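GTN Reductase (Agrobacterium tumefaciens, PDB 5N6G) is an FMN-dependent ene-reductase of the Old Yellow Enzyme family that binds 2-phenylacrylic acid and probably reduces activated carbon-carbon double bonds. Local coordinates at residues Thr2-Pro7 with Asn17-Ala22; Asn35-Thr40 with Gly362-Pro367. All coordinates share one frame; numbering follows the deposited sequence.

Overall arrangement
Both contacts lie on the (βα)8 barrel of this Old Yellow Enzyme. Contact 1 (2-7 with 17-22) comes first along the chain and is local, tying the N-terminal turn to barrel strand 19-21. Contact 2 opens only after it closes, and joins the start of helix 36-43, the next regular element after that strand, to a C-terminal loop more than 320 residues later. Their centres are 23 Å apart and their nearest atoms about 8 Å, so they do not touch. Together they hold the N-terminal turn against strand 19-21, which leads to the FMN pocket at Ala22, and a C-terminal loop against helix 36-43.

Contact 1 (Thr2-Pro7 with Asn17-Ala22); sequences TSLFEP and NRIVMA
Leu4 and Arg18 face each other with CA atoms 5.1 Å apart, where the type I turn Ser3-Glu6 meets the residue just ahead of strand 19-21; Pro7 CA and Asn17 CA come closer still, at 4.3 Å. The backbones are joined by a hydrogen bond from Arg18 N to Leu4 O (3.0 Å). Within the turn, Ser3 OG accepts from Phe5 N, an ST turn suited to a short hydroxyl. Leading into the strand, Asn17 OD1 accepts from Ile19 N in an Asx turn.

Arg18 reaches back across the turn, its chain extended from CG to NE. The guanidinium grips Pro7 O side-on: NE (3.1 Å) and NH2 (3.0 Å) both bind this one carbonyl oxygen, which lies 18-19° out of the guanidinium plane. NE also makes a weak bond to Glu6 O, and NH1 is held by Asp323 O. Thr2 CG2 rests over the centre of one guanidinium face, 3.4 Å from Arg18 CZ. Arginine fits here because its fan of donors can serve several carbonyls at once.

On the apolar side, Ile19 CG1 meets Leu4 CG at 3.7 Å, and Ile19 CD1 comes obliquely against Phe5 CE1. Leu4 is buried against helix 310-318, and Phe5 rests on helix 337-343. The N-terminal turn is thereby fastened to the first strand of a (βα)8 barrel, beside strand 324-327, its eighth.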
# COMPACT_ATOMS: atom_id res chain seq x y z
N THR A 2 -16.18 15.60 -14.41
CA THR A 2 -14.77 15.22 -14.28
C THR A 2 -14.50 13.94 -15.07
O THR A 2 -15.28 12.99 -15.02
CB THR A 2 -14.39 15.01 -12.83
OG1 THR A 2 -14.78 16.16 -12.07
CG2 THR A 2 -12.87 14.83 -12.71
N SER A 3 -13.38 13.92 -15.77
CA SER A 3 -12.97 12.80 -16.59
C SER A 3 -11.84 12.04 -15.92
O SER A 3 -10.99 12.64 -15.26
CB SER A 3 -12.52 13.28 -17.96
OG SER A 3 -11.88 12.27 -18.71
N LEU A 4 -11.82 10.72 -16.13
CA LEU A 4 -10.70 9.88 -15.71
C LEU A 4 -9.38 10.39 -16.28
O LEU A 4 -8.31 10.15 -15.69
CB LEU A 4 -10.95 8.45 -16.19
CG LEU A 4 -9.95 7.34 -15.82
CD1 LEU A 4 -9.92 7.13 -14.33
CD2 LEU A 4 -10.31 6.03 -16.53
N PHE A 5 -9.42 11.07 -17.42
CA PHE A 5 -8.22 11.45 -18.14
C PHE A 5 -7.75 12.85 -17.81
O PHE A 5 -6.68 13.25 -18.28
CB PHE A 5 -8.48 11.28 -19.65
CG PHE A 5 -8.87 9.87 -19.99
CD1 PHE A 5 -7.93 8.85 -19.99
CD2 PHE A 5 -10.19 9.56 -20.29
CE1 PHE A 5 -8.30 7.55 -20.28
CE2 PHE A 5 -10.56 8.26 -20.58
CZ PHE A 5 -9.62 7.25 -20.57
N GLU A 6 -8.47 13.58 -16.97
CA GLU A 6 -8.02 14.94 -16.72
C GLU A 6 -7.23 15.04 -15.42
O GLU A 6 -7.28 14.15 -14.57
CB GLU A 6 -9.22 15.89 -16.70
CG GLU A 6 -9.94 16.01 -15.40
CD GLU A 6 -11.20 16.86 -15.52
OE1 GLU A 6 -12.16 16.42 -16.18
OE2 GLU A 6 -11.22 17.98 -14.96
N PRO A 7 -6.47 16.12 -15.26
CA PRO A 7 -5.57 16.22 -14.10
C PRO A 7 -6.31 16.30 -12.78
O PRO A 7 -7.51 16.59 -12.70
CB PRO A 7 -4.79 17.51 -14.36
CG PRO A 7 -4.97 17.81 -15.81
CD PRO A 7 -6.28 17.24 -16.20
N ASN A 17 -3.31 12.86 -14.71
CA ASN A 17 -4.56 12.17 -14.99
C ASN A 17 -4.93 11.39 -13.74
O ASN A 17 -4.20 11.38 -12.75
CB ASN A 17 -4.44 11.26 -16.22
CG ASN A 17 -3.42 10.17 -16.04
OD1 ASN A 17 -3.56 9.29 -15.18
ND2 ASN A 17 -2.38 10.19 -16.88
N ARG A 18 -6.09 10.74 -13.79
CA ARG A 18 -6.64 10.08 -12.63
C ARG A 18 -6.54 8.57 -12.72
O ARG A 18 -7.28 7.85 -12.04
CB ARG A 18 -8.08 10.55 -12.41
CG ARG A 18 -8.11 12.01 -12.01
CD ARG A 18 -9.40 12.69 -12.42
NE ARG A 18 -9.37 14.12 -12.12
CZ ARG A 18 -9.91 14.68 -11.04
NH1 ARG A 18 -10.54 13.94 -10.14
NH2 ARG A 18 -9.82 15.99 -10.86
N ILE A 19 -5.58 8.07 -13.48
CA ILE A 19 -5.31 6.64 -13.60
C ILE A 19 -4.07 6.37 -12.74
O ILE A 19 -2.99 6.90 -13.03
CB ILE A 19 -5.10 6.22 -15.06
CG1 ILE A 19 -6.39 6.36 -15.87
CG2 ILE A 19 -4.64 4.77 -15.18
CD1 ILE A 19 -6.17 6.57 -17.38
N VAL A 20 -4.23 5.61 -11.67
CA VAL A 20 -3.18 5.37 -10.69
C VAL A 20 -2.69 3.94 -10.84
O VAL A 20 -3.48 3.02 -11.06
CB VAL A 20 -3.72 5.66 -9.28
CG1 VAL A 20 -2.71 5.34 -8.19
CG2 VAL A 20 -4.19 7.11 -9.19
N MET A 21 -1.37 3.75 -10.73
CA MET A 21 -0.80 2.41 -10.64
C MET A 21 -0.81 1.97 -9.18
O MET A 21 -0.11 2.55 -8.33
CB MET A 21 0.62 2.38 -11.21
CG MET A 21 1.29 1.03 -11.07
SD MET A 21 2.87 1.01 -11.91
CE MET A 21 3.59 -0.52 -11.28
N ALA A 22 -1.63 0.96 -8.90
CA ALA A 22 -1.73 0.44 -7.54
C ALA A 22 -0.41 -0.20 -7.10
O ALA A 22 0.41 -0.62 -7.93
CB ALA A 22 -2.84 -0.59 -7.46

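Contact 2 (Asn35-Thr40 with Gly362-Pro367); sequences NNLNAT and GYTDYP
Leu37 and Asn38, in the first turn of helix 36-43, meet the Tyr363 ring along its side and at its hydroxyl, and this is the tight half of the contact, where Asn38 and Tyr363 are buried and hydrogen-bonded. Asn38 ND2 donates to Tyr363 OH over 2.8 Å, with an N-H...O angle of 146°; the amide stands almost perpendicular to the ring (89°). Tyr363 CG is anti to the backbone N (chi1 -173°), which carries the phenol out from the loop to the helix. Leu37 comes at the ring edge, CG lying near the ring plane 3.7 Å from Tyr363 CE2. A tyrosine suits this place, offering leucine a hydrocarbon rim and asparagine a polar tip.

The amide of Asn38 is fixed from several sides. Its OD1 accepts from Asn35 N and also bonds Ser29 OG, while ND2 has a second partner in Arg28 O. Asn35 OD1 in turn receives Asn38 N at 3.0 Å, nearly along the C=O axis. This reciprocal pair is a capping box, in which asparagine at the N-cap satisfies a first-turn N-H that lacks a helical carbonyl partner. The cap thus positions the amide that holds the tyrosine.

On the looser side, partly exposed residues touch by van der Waals contact alone. Thr40 and Thr364 meet by their CG2 methyl groups at 3.9 Å, and the Leu37 CD1 methyl meets Thr364 OG1 at 3.6 Å; threonine can supply a methyl here while keeping a hydroxyl.

Tyr41, one helical turn after Leu37, stacks on the Tyr363 ring, and helix 74-89 packs against Asn38 through Ile83. The C-terminal loop meets helix 36-43, the first helix after barrel strand 19-21, at Leu37, Asn38, Thr40 and Tyr41, while Tyr366 rests on helix 329-333.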
# COMPACT_ATOMS: atom_id res chain seq x y z
N ASN A 35 17.11 -2.05 -8.16
CA ASN A 35 18.17 -2.23 -9.14
C ASN A 35 17.76 -1.67 -10.50
O ASN A 35 16.74 -0.98 -10.61
CB ASN A 35 18.52 -3.71 -9.21
CG ASN A 35 17.33 -4.56 -9.54
OD1 ASN A 35 16.52 -4.22 -10.42
ND2 ASN A 35 17.15 -5.65 -8.78
N ASN A 36 18.58 -1.87 -11.53
CA ASN A 36 18.32 -1.22 -12.82
C ASN A 36 17.08 -1.79 -13.50
O ASN A 36 16.34 -1.06 -14.18
CB ASN A 36 19.51 -1.38 -13.74
CG ASN A 36 20.68 -0.54 -13.31
OD1 ASN A 36 20.54 0.34 -12.47
ND2 ASN A 36 21.82 -0.78 -13.91
N LEU A 37 16.83 -3.09 -13.35
CA LEU A 37 15.61 -3.68 -13.91
C LEU A 37 14.36 -3.08 -13.28
O LEU A 37 13.38 -2.78 -13.97
CB LEU A 37 15.62 -5.20 -13.73
CG LEU A 37 14.53 -5.97 -14.49
CD1 LEU A 37 14.76 -5.90 -15.98
CD2 LEU A 37 14.48 -7.42 -14.02
N ASN A 38 14.39 -2.88 -11.96
CA ASN A 38 13.29 -2.21 -11.27
C ASN A 38 13.06 -0.82 -11.86
O ASN A 38 11.90 -0.38 -12.00
CB ASN A 38 13.59 -2.07 -9.77
CG ASN A 38 13.83 -3.39 -9.04
OD1 ASN A 38 14.59 -3.43 -8.07
ND2 ASN A 38 13.17 -4.45 -9.47
N ALA A 39 14.14 -0.12 -12.20
CA ALA A 39 14.00 1.22 -12.77
C ALA A 39 13.32 1.17 -14.12
O ALA A 39 12.45 1.99 -14.42
CB ALA A 39 15.35 1.91 -12.87
N THR A 40 13.69 0.20 -14.96
CA THR A 40 13.03 0.08 -16.25
C THR A 40 11.53 -0.14 -16.06
O THR A 40 10.71 0.47 -16.74
CB THR A 40 13.66 -1.07 -17.03
OG1 THR A 40 15.03 -0.75 -17.23
CG2 THR A 40 12.96 -1.32 -18.38
N GLY A 362 7.68 -11.45 -17.73
CA GLY A 362 6.50 -11.10 -16.96
C GLY A 362 6.66 -9.88 -16.08
O GLY A 362 5.89 -9.69 -15.13
N TYR A 363 7.62 -9.02 -16.41
CA TYR A 363 7.93 -7.84 -15.60
C TYR A 363 8.14 -6.64 -16.51
O TYR A 363 7.33 -5.71 -16.52
CB TYR A 363 9.16 -8.13 -14.75
CG TYR A 363 9.55 -7.10 -13.73
CD1 TYR A 363 8.68 -6.67 -12.74
CD2 TYR A 363 10.84 -6.58 -13.71
CE1 TYR A 363 9.06 -5.74 -11.81
CE2 TYR A 363 11.24 -5.67 -12.78
CZ TYR A 363 10.35 -5.23 -11.83
OH TYR A 363 10.73 -4.31 -10.87
N THR A 364 9.21 -6.66 -17.29
CA THR A 364 9.51 -5.56 -18.20
C THR A 364 9.27 -5.90 -19.67
O THR A 364 9.55 -5.06 -20.55
CB THR A 364 10.96 -5.13 -18.02
OG1 THR A 364 11.79 -6.29 -18.05
CG2 THR A 364 11.18 -4.41 -16.70
N ASP A 365 8.79 -7.10 -19.98
CA ASP A 365 8.65 -7.51 -21.37
C ASP A 365 7.21 -7.56 -21.84
O ASP A 365 6.94 -8.12 -22.90
CB ASP A 365 9.31 -8.88 -21.60
CG ASP A 365 8.59 -10.01 -20.88
OD1 ASP A 365 7.78 -9.73 -19.98
OD2 ASP A 365 8.84 -11.17 -21.25
N TYR A 366 6.26 -7.01 -21.08
CA TYR A 366 4.94 -6.82 -21.65
C TYR A 366 4.99 -5.67 -22.65
O TYR A 366 5.51 -4.60 -22.33
CB TYR A 366 3.93 -6.49 -20.58
CG TYR A 366 3.51 -7.59 -19.65
CD1 TYR A 366 2.47 -8.43 -19.98
CD2 TYR A 366 4.09 -7.71 -18.38
CE1 TYR A 366 2.03 -9.41 -19.10
CE2 TYR A 366 3.65 -8.68 -17.49
CZ TYR A 366 2.61 -9.54 -17.86
OH TYR A 366 2.14 -10.52 -16.98
N PRO A 367 4.42 -5.83 -23.84
CA PRO A 367 4.59 -4.83 -24.88
C PRO A 367 3.66 -3.64 -24.73
O PRO A 367 2.52 -3.74 -24.25
CB PRO A 367 4.26 -5.60 -26.16
CG PRO A 367 3.29 -6.62 -25.72
CD PRO A 367 3.75 -7.04 -24.34